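Local structure of phosphoserine phosphatase (Thermococcus onnurineus, 4AP9) at residues T21-F25 / W26-A30; V78-P82 / E83-L87; E86-E89 / T90-K94; E107-E110 / P111-E114; L184-D188 / L189-V193. The protein probably catalyses the magnesium-dependent hydrolysis of L-phosphoserine to L-serine and phosphate, the last step of serine biosynthesis, as a haloacid dehalogenase superfamily enzyme. All blocks are in the same frame, centred on the assembly; numbering follows the deposited sequence.

Interaction 1 (T21-F25 / W26-A30); sequences TDFEF and WREMA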
# COMPACT_ATOMS: atom_id res chain seq x y z
N THR A 21 -17.65 -33.05 5.81
CA THR A 21 -18.10 -34.23 5.09
C THR A 21 -16.92 -35.05 4.59
O THR A 21 -15.86 -34.51 4.28
CB THR A 21 -18.97 -33.84 3.89
OG1 THR A 21 -19.45 -35.03 3.25
CG2 THR A 21 -18.17 -33.04 2.89
N ASP A 22 -17.07 -36.37 4.53
CA ASP A 22 -16.03 -37.15 3.87
C ASP A 22 -16.39 -37.49 2.43
O ASP A 22 -15.70 -38.28 1.81
CB ASP A 22 -15.63 -38.39 4.68
CG ASP A 22 -16.82 -39.24 5.06
OD1 ASP A 22 -17.59 -38.80 5.94
OD2 ASP A 22 -16.97 -40.35 4.49
N PHE A 23 -17.46 -36.89 1.91
CA PHE A 23 -17.80 -37.05 0.50
C PHE A 23 -16.77 -36.37 -0.41
O PHE A 23 -16.39 -35.21 -0.21
CB PHE A 23 -19.21 -36.55 0.16
CG PHE A 23 -19.55 -36.70 -1.29
CD1 PHE A 23 -19.74 -37.96 -1.84
CD2 PHE A 23 -19.65 -35.60 -2.13
CE1 PHE A 23 -20.03 -38.12 -3.18
CE2 PHE A 23 -19.94 -35.75 -3.48
CZ PHE A 23 -20.14 -37.01 -4.00
N GLU A 24 -16.31 -37.11 -1.41
CA GLU A 24 -15.34 -36.61 -2.36
C GLU A 24 -15.85 -36.79 -3.78
O GLU A 24 -15.74 -37.87 -4.36
CB GLU A 24 -14.01 -37.35 -2.18
CG GLU A 24 -13.36 -37.01 -0.85
CD GLU A 24 -12.02 -37.68 -0.69
OE1 GLU A 24 -11.03 -37.17 -1.25
OE2 GLU A 24 -11.97 -38.72 0.00
N PHE A 25 -16.41 -35.72 -4.34
CA PHE A 25 -17.04 -35.77 -5.67
C PHE A 25 -16.23 -36.49 -6.75
O PHE A 25 -16.77 -37.27 -7.54
CB PHE A 25 -17.37 -34.35 -6.15
CG PHE A 25 -17.93 -34.30 -7.54
CD1 PHE A 25 -19.27 -34.53 -7.77
CD2 PHE A 25 -17.11 -34.00 -8.62
CE1 PHE A 25 -19.80 -34.49 -9.05
CE2 PHE A 25 -17.63 -33.96 -9.92
CZ PHE A 25 -18.98 -34.20 -10.13
N TRP A 26 -14.93 -36.20 -6.85
CA TRP A 26 -14.15 -36.82 -7.92
C TRP A 26 -13.92 -38.34 -7.73
O TRP A 26 -13.89 -39.09 -8.72
CB TRP A 26 -12.84 -36.05 -8.19
CG TRP A 26 -13.10 -34.68 -8.80
CD1 TRP A 26 -12.87 -33.46 -8.22
CD2 TRP A 26 -13.69 -34.40 -10.08
NE1 TRP A 26 -13.24 -32.44 -9.07
CE2 TRP A 26 -13.77 -32.99 -10.21
CE3 TRP A 26 -14.15 -35.19 -11.13
CZ2 TRP A 26 -14.28 -32.36 -11.35
CZ3 TRP A 26 -14.67 -34.57 -12.27
CH2 TRP A 26 -14.73 -33.17 -12.36
N ARG A 27 -13.78 -38.78 -6.49
CA ARG A 27 -13.67 -40.21 -6.20
C ARG A 27 -15.00 -40.88 -6.52
O ARG A 27 -15.03 -42.00 -7.03
CB ARG A 27 -13.29 -40.45 -4.73
CG ARG A 27 -11.94 -39.85 -4.39
CD ARG A 27 -11.44 -40.24 -3.01
NE ARG A 27 -10.24 -39.49 -2.66
CZ ARG A 27 -9.01 -39.79 -3.05
NH1 ARG A 27 -8.78 -40.85 -3.82
NH2 ARG A 27 -7.98 -39.03 -2.67
N GLU A 28 -16.10 -40.20 -6.25
CA GLU A 28 -17.42 -40.72 -6.63
C GLU A 28 -17.59 -40.78 -8.15
O GLU A 28 -18.13 -41.75 -8.70
CB GLU A 28 -18.53 -39.90 -5.98
CG GLU A 28 -19.94 -40.36 -6.30
CD GLU A 28 -20.31 -41.70 -5.66
OE1 GLU A 28 -19.47 -42.29 -4.96
OE2 GLU A 28 -21.46 -42.14 -5.87
N MSE A 29 -17.12 -39.74 -8.85
CA MSE A 29 -17.18 -39.77 -10.31
C MSE A 29 -16.35 -40.91 -10.88
O MSE A 29 -16.74 -41.54 -11.87
CB MSE A 29 -16.74 -38.44 -10.91
CG MSE A 29 -17.73 -37.32 -10.71
SE MSE A 29 -19.41 -37.70 -11.64
CE MSE A 29 -20.43 -38.16 -10.12
N ALA A 30 -15.22 -41.20 -10.25
CA ALA A 30 -14.37 -42.29 -10.74
C ALA A 30 -15.10 -43.61 -10.55
O ALA A 30 -14.99 -44.50 -11.39
CB ALA A 30 -13.03 -42.31 -10.02
O HOH W 1 -8.41 -37.20 -0.34
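Helix 25-33 starts here with Glu24 at its N-cap position, and its first turn is closed by bonds from Glu28 N to Glu24 O and from Met29 N to Phe25 O. Arg27 lies alongside Glu24, and both chains point the same way. Its NE donates to Glu24 OE1 at 2.8 Å in a nearly straight salt bridge (163°). OE1 lies close to the guanidinium plane, but NE approaches from above the carboxylate plane. A water donates to Glu24 OE1 at 2.8 Å and accepts from Arg27 NH2. Tyr160 OH, in a pocket for the bound 3-pyridinium-1-ylpropane-1-sulfonate (1PS), also bonds to OE1. Glu39 and Glu43 of helix 36-47 pair with Arg27 NH1.

The apolar side is aromatic. Phe25 turns its edge to the face of Trp26 in a T-shaped pair, with planes at 78° and Phe25 CD2 3.7 Å from Trp26 CD2. Phe25 CG is anti to the backbone N (chi1 176°), which brings the ring back under Met29, a selenomethionine. Met29 CG sits over one ring face, 3.4 Å from Phe25 CZ, as a CH-pi contact. Its SE lies obliquely nearby, a Met-aromatic contact. Phe23 CE1 meets Glu28 CB at 3.6 Å. Three bonds to Glu24 OE1 would probably hold the carboxylate in place, while Trp26 and Met29 limit how the Phe25 ring can turn.

Interaction 2 (V78-P82 / E83-L87); sequences VNVSP and EAREL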
# COMPACT_ATOMS: atom_id res chain seq x y z
N VAL A 78 -24.20 -36.42 0.50
CA VAL A 78 -23.78 -35.24 1.24
C VAL A 78 -24.84 -34.92 2.27
O VAL A 78 -25.98 -34.61 1.92
CB VAL A 78 -23.63 -34.03 0.30
CG1 VAL A 78 -23.25 -32.79 1.08
CG2 VAL A 78 -22.62 -34.35 -0.81
N ASN A 79 -24.48 -34.98 3.55
CA ASN A 79 -25.45 -34.71 4.61
C ASN A 79 -24.85 -33.86 5.72
O ASN A 79 -23.68 -34.03 6.04
CB ASN A 79 -26.00 -36.03 5.16
CG ASN A 79 -26.46 -36.99 4.06
OD1 ASN A 79 -27.54 -36.81 3.47
ND2 ASN A 79 -25.65 -38.01 3.77
N VAL A 80 -25.63 -32.94 6.27
CA VAL A 80 -25.19 -32.16 7.43
C VAL A 80 -25.35 -32.99 8.69
O VAL A 80 -26.46 -33.18 9.18
CB VAL A 80 -26.02 -30.89 7.58
CG1 VAL A 80 -25.56 -30.09 8.78
CG2 VAL A 80 -25.95 -30.08 6.30
N SER A 81 -24.24 -33.49 9.21
CA SER A 81 -24.26 -34.33 10.42
C SER A 81 -24.52 -33.49 11.66
O SER A 81 -24.37 -32.27 11.65
CB SER A 81 -22.93 -35.06 10.57
OG SER A 81 -21.89 -34.15 10.89
N PRO A 82 -24.95 -34.15 12.75
CA PRO A 82 -25.15 -33.44 14.01
C PRO A 82 -23.87 -32.71 14.43
O PRO A 82 -23.93 -31.56 14.87
CB PRO A 82 -25.47 -34.56 14.99
CG PRO A 82 -26.15 -35.60 14.12
CD PRO A 82 -25.38 -35.56 12.84
N GLU A 83 -22.73 -33.37 14.27
CA GLU A 83 -21.45 -32.77 14.61
C GLU A 83 -21.13 -31.54 13.75
O GLU A 83 -20.69 -30.52 14.27
CB GLU A 83 -20.33 -33.81 14.49
CG GLU A 83 -20.47 -35.02 15.43
CD GLU A 83 -21.59 -36.02 15.03
OE1 GLU A 83 -22.07 -35.99 13.87
OE2 GLU A 83 -21.98 -36.85 15.88
N ALA A 84 -21.36 -31.64 12.44
CA ALA A 84 -21.09 -30.51 11.55
C ALA A 84 -21.99 -29.35 11.95
O ALA A 84 -21.57 -28.19 11.97
CB ALA A 84 -21.32 -30.89 10.08
N ARG A 85 -23.23 -29.66 12.29
CA ARG A 85 -24.14 -28.59 12.67
C ARG A 85 -23.71 -27.98 14.01
O ARG A 85 -23.81 -26.76 14.21
CB ARG A 85 -25.58 -29.09 12.72
CG ARG A 85 -26.57 -27.97 12.94
CD ARG A 85 -28.00 -28.46 12.87
NE ARG A 85 -28.34 -29.01 11.56
CZ ARG A 85 -28.74 -28.28 10.53
NH1 ARG A 85 -28.84 -26.96 10.64
NH2 ARG A 85 -29.05 -28.87 9.38
N GLU A 86 -23.21 -28.81 14.92
CA GLU A 86 -22.78 -28.30 16.21
C GLU A 86 -21.56 -27.39 16.04
O GLU A 86 -21.46 -26.35 16.69
CB GLU A 86 -22.45 -29.45 17.17
CG GLU A 86 -22.09 -28.99 18.58
CD GLU A 86 -21.88 -30.14 19.54
OE1 GLU A 86 -21.83 -31.30 19.09
OE2 GLU A 86 -21.76 -29.86 20.75
N LEU A 87 -20.64 -27.77 15.15
CA LEU A 87 -19.48 -26.92 14.91
C LEU A 87 -19.94 -25.52 14.54
O LEU A 87 -19.55 -24.53 15.17
CB LEU A 87 -18.58 -27.47 13.80
CG LEU A 87 -17.41 -26.55 13.38
CD1 LEU A 87 -16.54 -26.23 14.57
CD2 LEU A 87 -16.56 -27.17 12.27
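Ser81 caps helix 82-93 at its N-terminus. Its OG accepts from Ala84 N at 3.0 Å in a fairly straight bond (161°). The torsion chi1 of 69° sets OG between the backbone N and the carbonyl carbon, and this brings it over the first turn. Pro82 follows at the first helical position, where its missing N-H costs no helix bond. The backbone bonds then run from Arg85 N to Ser81 O and from Glu86 N to Pro82 O.

Arg85 can be followed outward. Arg85 CB rests against the carbonyls of Ser81 and Pro82, 3.6 Å from Ser81 O. CG is anti to the backbone N, and the chain then bends at chi3 (-62°) so that its end swings toward Val80. NE and CZ pass Val80 CG1. Arg85 NH2 comes closest, 3.7 Å from Val80 CG1, and the methyl lies over one face of the guanidinium.

Glu83 bends at chi2 and lies beside Pro82, with Glu83 OE1 3.5 Å from Pro82 CD. An alanine in place of Ser81 would probably leave Ala84 N without its capping acceptor and let the first turn fray.

The contact lies at the surface, where the loop after helix 68-73 enters helix 82-93. Arg85 also touches Leu115 in a loop. On the side of helix 189-197, Glu83 meets Leu189, Leu87 packs on Leu192 and Ile196, and Glu86 forms a salt bridge with Lys197.

Interaction 3 (E86-E89 / T90-K94); sequences ELVE and TLREK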
# COMPACT_ATOMS: atom_id res chain seq x y z
N GLU A 86 -23.21 -28.81 14.92
CA GLU A 86 -22.78 -28.30 16.21
C GLU A 86 -21.56 -27.39 16.04
O GLU A 86 -21.46 -26.35 16.69
CB GLU A 86 -22.45 -29.45 17.17
CG GLU A 86 -22.09 -28.99 18.58
CD GLU A 86 -21.88 -30.14 19.54
OE1 GLU A 86 -21.83 -31.30 19.09
OE2 GLU A 86 -21.76 -29.86 20.75
N LEU A 87 -20.64 -27.77 15.15
CA LEU A 87 -19.48 -26.92 14.91
C LEU A 87 -19.94 -25.52 14.54
O LEU A 87 -19.55 -24.53 15.17
CB LEU A 87 -18.58 -27.47 13.80
CG LEU A 87 -17.41 -26.55 13.38
CD1 LEU A 87 -16.54 -26.23 14.57
CD2 LEU A 87 -16.56 -27.17 12.27
N VAL A 88 -20.79 -25.43 13.53
CA VAL A 88 -21.21 -24.14 13.02
C VAL A 88 -22.00 -23.34 14.04
O VAL A 88 -21.80 -22.14 14.19
CB VAL A 88 -22.02 -24.29 11.71
CG1 VAL A 88 -22.68 -22.98 11.32
CG2 VAL A 88 -21.11 -24.82 10.60
N GLU A 89 -22.90 -23.99 14.76
CA GLU A 89 -23.68 -23.28 15.78
C GLU A 89 -22.80 -22.78 16.94
O GLU A 89 -23.03 -21.68 17.48
CB GLU A 89 -24.83 -24.15 16.29
CG GLU A 89 -25.88 -24.41 15.24
CD GLU A 89 -27.01 -25.31 15.71
OE1 GLU A 89 -26.91 -25.88 16.82
OE2 GLU A 89 -28.00 -25.44 14.96
N THR A 90 -21.79 -23.57 17.31
CA THR A 90 -20.89 -23.20 18.39
C THR A 90 -19.98 -22.04 17.98
O THR A 90 -19.77 -21.10 18.75
CB THR A 90 -20.04 -24.39 18.83
OG1 THR A 90 -20.91 -25.47 19.21
CG2 THR A 90 -19.17 -24.00 20.04
N LEU A 91 -19.44 -22.11 16.77
CA LEU A 91 -18.71 -20.98 16.20
C LEU A 91 -19.49 -19.67 16.32
O LEU A 91 -18.93 -18.65 16.73
CB LEU A 91 -18.36 -21.26 14.74
CG LEU A 91 -17.19 -22.22 14.57
CD1 LEU A 91 -17.18 -22.80 13.15
CD2 LEU A 91 -15.88 -21.52 14.88
N ARG A 92 -20.77 -19.68 15.97
CA ARG A 92 -21.58 -18.48 16.14
C ARG A 92 -21.68 -18.04 17.60
O ARG A 92 -21.57 -16.86 17.90
CB ARG A 92 -22.98 -18.66 15.59
CG ARG A 92 -23.05 -18.65 14.09
CD ARG A 92 -24.46 -18.34 13.66
NE ARG A 92 -24.64 -18.59 12.24
CZ ARG A 92 -25.11 -19.73 11.75
NH1 ARG A 92 -25.45 -20.72 12.57
NH2 ARG A 92 -25.25 -19.89 10.44
N GLU A 93 -21.92 -18.99 18.51
CA GLU A 93 -21.96 -18.68 19.93
C GLU A 93 -20.67 -18.01 20.37
O GLU A 93 -20.67 -17.09 21.20
CB GLU A 93 -22.17 -19.95 20.77
CG GLU A 93 -23.49 -20.66 20.56
CD GLU A 93 -23.61 -21.90 21.43
OE1 GLU A 93 -23.09 -21.87 22.57
OE2 GLU A 93 -24.21 -22.89 20.97
N LYS A 94 -19.56 -18.48 19.81
CA LYS A 94 -18.24 -17.98 20.19
C LYS A 94 -17.91 -16.67 19.48
O LYS A 94 -16.81 -16.14 19.63
CB LYS A 94 -17.17 -19.04 19.91
CG LYS A 94 -17.37 -20.36 20.65
CD LYS A 94 -17.57 -20.14 22.14
CE LYS A 94 -17.62 -21.47 22.89
NZ LYS A 94 -17.68 -21.26 24.36
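Glu86 O is gripped twice by Thr90. Thr90 OG1 donates to it at 2.7 Å and Thr90 N at 2.9 Å, and the two donors reach the oxygen from opposite faces of the carbonyl plane. The hydroxyl comes from well above that plane, 37° out of it. OG1 is anti to the carbonyl carbon of its own residue (chi1 -56°), which turns the hydroxyl back along the helix. The side-chain oxygen of a buried threonine is thereby satisfied within the helix itself.

The helical ladder continues with Leu91 N to Leu87 O, Arg92 N to Val88 O and Glu93 N to Glu89 O. On the inner flank Leu87 CD1 meets Leu91 CD1 at 3.8 Å, one helical turn apart.

Val88 and Arg92 lie side by side and point the same way. Val88 CG1 sits over one face of the guanidinium, 3.8 Å from Arg92 NH1. The Arg92 chain is extended from CG to NE, so its polar end reaches beyond the helix. There NE pairs with Asp117 and NH2 bonds to Leu115 O, which would help to fix the guanidinium against the valine.

Helix 82-93 lies against the central sheet at this point. Leu87 and Leu91 touch Ile14 of strand 11-15, while Leu91 and Val88 touch Val98 of strand 97-102. Toward helix 189-197, Thr90 packs on Ile196.

Interaction 4 (E107-E110 / P111-E114); sequences EVLE and PFKE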
# COMPACT_ATOMS: atom_id res chain seq x y z
N GLU A 107 -23.81 -27.26 -6.44
CA GLU A 107 -24.99 -28.04 -6.76
C GLU A 107 -24.99 -29.34 -5.96
O GLU A 107 -26.03 -29.81 -5.48
CB GLU A 107 -25.07 -28.30 -8.27
CG GLU A 107 -25.20 -27.02 -9.15
CD GLU A 107 -23.85 -26.40 -9.58
OE1 GLU A 107 -22.80 -26.72 -8.98
OE2 GLU A 107 -23.83 -25.62 -10.55
N VAL A 108 -23.80 -29.90 -5.79
CA VAL A 108 -23.62 -31.12 -5.00
C VAL A 108 -23.55 -30.83 -3.49
O VAL A 108 -24.01 -31.64 -2.67
CB VAL A 108 -22.36 -31.85 -5.46
CG1 VAL A 108 -22.04 -33.00 -4.55
CG2 VAL A 108 -22.56 -32.35 -6.88
N LEU A 109 -23.01 -29.68 -3.12
CA LEU A 109 -22.85 -29.35 -1.70
C LEU A 109 -24.04 -28.55 -1.19
O LEU A 109 -23.98 -27.92 -0.13
CB LEU A 109 -21.54 -28.59 -1.48
CG LEU A 109 -20.28 -29.43 -1.69
CD1 LEU A 109 -19.02 -28.57 -1.54
CD2 LEU A 109 -20.24 -30.63 -0.74
N GLU A 110 -25.12 -28.60 -1.94
CA GLU A 110 -26.34 -27.89 -1.60
C GLU A 110 -26.81 -28.06 -0.13
O GLU A 110 -27.31 -27.11 0.47
CB GLU A 110 -27.43 -28.29 -2.59
CG GLU A 110 -28.71 -27.50 -2.45
CD GLU A 110 -29.64 -28.11 -1.44
OE1 GLU A 110 -29.37 -29.25 -1.00
OE2 GLU A 110 -30.64 -27.44 -1.08
N PRO A 111 -26.63 -29.26 0.45
CA PRO A 111 -27.07 -29.38 1.85
C PRO A 111 -26.41 -28.37 2.81
O PRO A 111 -26.99 -28.05 3.85
CB PRO A 111 -26.69 -30.83 2.21
CG PRO A 111 -26.71 -31.56 0.91
CD PRO A 111 -26.23 -30.56 -0.13
N PHE A 112 -25.23 -27.86 2.46
CA PHE A 112 -24.51 -26.92 3.31
C PHE A 112 -24.81 -25.46 2.97
O PHE A 112 -24.29 -24.55 3.61
CB PHE A 112 -23.00 -27.15 3.17
CG PHE A 112 -22.53 -28.46 3.70
CD1 PHE A 112 -22.41 -28.65 5.07
CD2 PHE A 112 -22.21 -29.50 2.84
CE1 PHE A 112 -21.97 -29.86 5.56
CE2 PHE A 112 -21.78 -30.71 3.34
CZ PHE A 112 -21.65 -30.88 4.71
N LYS A 113 -25.64 -25.24 1.95
CA LYS A 113 -25.82 -23.91 1.36
C LYS A 113 -26.29 -22.86 2.38
O LYS A 113 -25.93 -21.69 2.28
CB LYS A 113 -26.83 -24.02 0.22
CG LYS A 113 -27.00 -22.79 -0.66
CD LYS A 113 -28.14 -23.07 -1.64
CE LYS A 113 -28.10 -22.16 -2.86
NZ LYS A 113 -29.01 -22.66 -3.95
N GLU A 114 -27.11 -23.27 3.34
CA GLU A 114 -27.68 -22.32 4.29
C GLU A 114 -27.18 -22.53 5.71
O GLU A 114 -27.68 -21.90 6.66
CB GLU A 114 -29.21 -22.41 4.28
CG GLU A 114 -29.83 -22.25 2.90
CD GLU A 114 -29.69 -20.85 2.36
OE1 GLU A 114 -29.27 -19.94 3.12
OE2 GLU A 114 -29.99 -20.65 1.17
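Phe112 meets Leu109 at its ring edge. Leu109 O lies near the ring plane there, 3.8 Å from Phe112 CD2. The side chains touch more loosely, with Leu109 CD2 4.2 Å from Phe112 CD2. Phe119 of strand 118-127, Leu100 of strand 97-102 and Val78 also touch the Phe112 side chain.

The other flat group is the Glu110 carboxylate. Glu110 CG is anti to the backbone N (chi1 -173°), and the chain then bends at chi2 across the start of Pro111. This sets Glu110 OE1 3.5 Å from Pro111 CD, and the two side chains cross at about a right angle. OE1 takes its charged partner from outside, a salt bridge to Arg75 NH2. A leucine in place of Glu110 would probably leave Arg75 without this carboxylate mate.

Two backbone bonds shape the chain. Phe112 N donates to Leu109 O at 2.9 Å, and Lys113 N donates to Glu110 O at 2.9 Å from well above the carbonyl plane. Lys113 CB also lies close to Glu110 O, at 3.1 Å. The extended Lys113 chain leads away from this contact, and its NZ pairs with Glu114 of the second subunit.

Each bond joins residues three apart in the chain, so 109-112 and 110-113 are two overlapping beta turns, with Pro111 at an inner position of both. The turns belong to the crossover between the parallel strands 97-102 and 118-127 of the Rossmann-like HAD core.

Interaction 5 (L184-D188 / L189-V193); sequences LLVKD and LKELV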
# COMPACT_ATOMS: atom_id res chain seq x y z
N LEU A 184 -2.47 -25.62 14.04
CA LEU A 184 -2.92 -26.73 14.86
C LEU A 184 -3.38 -27.88 13.99
O LEU A 184 -3.82 -27.68 12.86
CB LEU A 184 -4.09 -26.28 15.74
CG LEU A 184 -3.76 -25.11 16.66
CD1 LEU A 184 -5.01 -24.36 17.09
CD2 LEU A 184 -3.01 -25.65 17.86
N LEU A 185 -3.29 -29.10 14.53
CA LEU A 185 -3.87 -30.28 13.89
C LEU A 185 -4.77 -30.98 14.89
O LEU A 185 -4.31 -31.38 15.95
CB LEU A 185 -2.75 -31.24 13.44
CG LEU A 185 -3.20 -32.57 12.81
CD1 LEU A 185 -3.83 -32.34 11.45
CD2 LEU A 185 -2.02 -33.55 12.68
N VAL A 186 -6.05 -31.13 14.56
CA VAL A 186 -6.97 -31.91 15.38
C VAL A 186 -7.28 -33.24 14.71
O VAL A 186 -7.21 -33.36 13.49
CB VAL A 186 -8.26 -31.15 15.70
CG1 VAL A 186 -7.95 -29.99 16.62
CG2 VAL A 186 -8.93 -30.66 14.41
N LYS A 187 -7.63 -34.25 15.51
CA LYS A 187 -7.76 -35.62 15.00
C LYS A 187 -8.92 -35.82 14.03
O LYS A 187 -8.81 -36.59 13.08
CB LYS A 187 -7.89 -36.62 16.14
CG LYS A 187 -6.64 -36.81 16.97
CD LYS A 187 -6.83 -37.93 18.00
CE LYS A 187 -5.70 -37.98 19.01
NZ LYS A 187 -5.98 -38.98 20.08
N ASP A 188 -10.04 -35.16 14.30
CA ASP A 188 -11.25 -35.37 13.53
C ASP A 188 -12.24 -34.27 13.90
O ASP A 188 -11.94 -33.41 14.72
CB ASP A 188 -11.85 -36.75 13.83
CG ASP A 188 -12.02 -37.01 15.31
OD1 ASP A 188 -12.18 -36.04 16.08
OD2 ASP A 188 -12.00 -38.20 15.72
N LEU A 189 -13.42 -34.30 13.30
CA LEU A 189 -14.38 -33.22 13.50
C LEU A 189 -14.80 -33.10 14.96
O LEU A 189 -15.06 -32.01 15.45
CB LEU A 189 -15.60 -33.43 12.60
CG LEU A 189 -16.72 -32.39 12.63
CD1 LEU A 189 -16.20 -31.03 12.25
CD2 LEU A 189 -17.83 -32.81 11.68
N LYS A 190 -14.86 -34.24 15.64
CA LYS A 190 -15.24 -34.26 17.05
C LYS A 190 -14.26 -33.43 17.87
O LYS A 190 -14.65 -32.59 18.68
CB LYS A 190 -15.30 -35.70 17.57
CG LYS A 190 -15.55 -35.81 19.06
CD LYS A 190 -16.95 -35.32 19.43
CE LYS A 190 -17.11 -35.15 20.94
NZ LYS A 190 -17.19 -36.44 21.70
N GLU A 191 -12.97 -33.67 17.66
CA GLU A 191 -11.93 -32.93 18.34
C GLU A 191 -12.04 -31.44 18.01
O GLU A 191 -11.82 -30.58 18.88
CB GLU A 191 -10.57 -33.48 17.93
CG GLU A 191 -9.41 -33.09 18.84
CD GLU A 191 -8.20 -33.98 18.62
OE1 GLU A 191 -8.32 -35.20 18.85
OE2 GLU A 191 -7.13 -33.47 18.22
N LEU A 192 -12.38 -31.12 16.76
CA LEU A 192 -12.50 -29.72 16.35
C LEU A 192 -13.65 -29.05 17.09
O LEU A 192 -13.51 -27.93 17.57
CB LEU A 192 -12.71 -29.60 14.84
CG LEU A 192 -12.80 -28.18 14.29
CD1 LEU A 192 -11.52 -27.39 14.55
CD2 LEU A 192 -13.12 -28.20 12.79
N VAL A 193 -14.79 -29.74 17.17
CA VAL A 193 -15.93 -29.22 17.91
C VAL A 193 -15.53 -28.95 19.37
O VAL A 193 -15.84 -27.90 19.93
CB VAL A 193 -17.11 -30.20 17.86
CG1 VAL A 193 -18.20 -29.77 18.80
CG2 VAL A 193 -17.65 -30.29 16.43
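Asp188 is the N-cap of helix 189-197, which follows strand 184-186, the outermost strand on one side of the Rossmann-like sheet within this chain. Asp188 OD1 accepts from Glu191 N at 3.0 Å, in a straight bond (167°) that meets the oxygen nearly along its C-O axis. The torsion chi1 of 52° holds the carboxylate over the first turn. Leu192 N bonds to Asp188 O at 3.1 Å, in the carbonyl plane. The negative cap lies at the positive end of the helix dipole, which probably steadies both.

Glu191 reaches back from the helix with its CG anti to the backbone N (chi1 -163°). Its OE2 accepts a weak bond from Lys187 N, with Glu191 OE2 and Lys187 N 2.9 Å apart. The aliphatic part of Lys187 crosses it obliquely, with Lys187 CG 3.0 Å from Glu191 OE1. Val186 slides past Glu191 in the opposite direction, and Val186 CG2 meets Leu192 CB at 3.9 Å, joining strand and helix at their apolar sides.

Further out, Leu189 and Leu192 pack on Leu87 of helix 82-93. In the third subunit, Leu53 packs on Leu184. Backbone hydrogen bonds from Val186 to Ala174 and Gly176 tie the strand to the sheet.

In the fold
Interactions 1, 2 and 4 meet around Val78 and Val108. Phe23 CD2 of interaction 1 lies 3.5 Å from Val78 CG2 of interaction 2, and Phe23 CE2 lies 3.6 Å from Val108 CG1 of interaction 4. Val78 CG1 touches Phe112 CE2 at 3.4 Å. Interaction 2 is the loop and first turn leading into helix 82-93, interaction 3 its later part; they share Glu86 and Leu87. That helix packs on interaction 5, with Leu87 CD2 3.6 Å from Leu192 CD2. The Glu28 side chain of interaction 1 is about 7 Å from a bound 1PS, and the Leu109 side chain of interaction 4 about 11 Å.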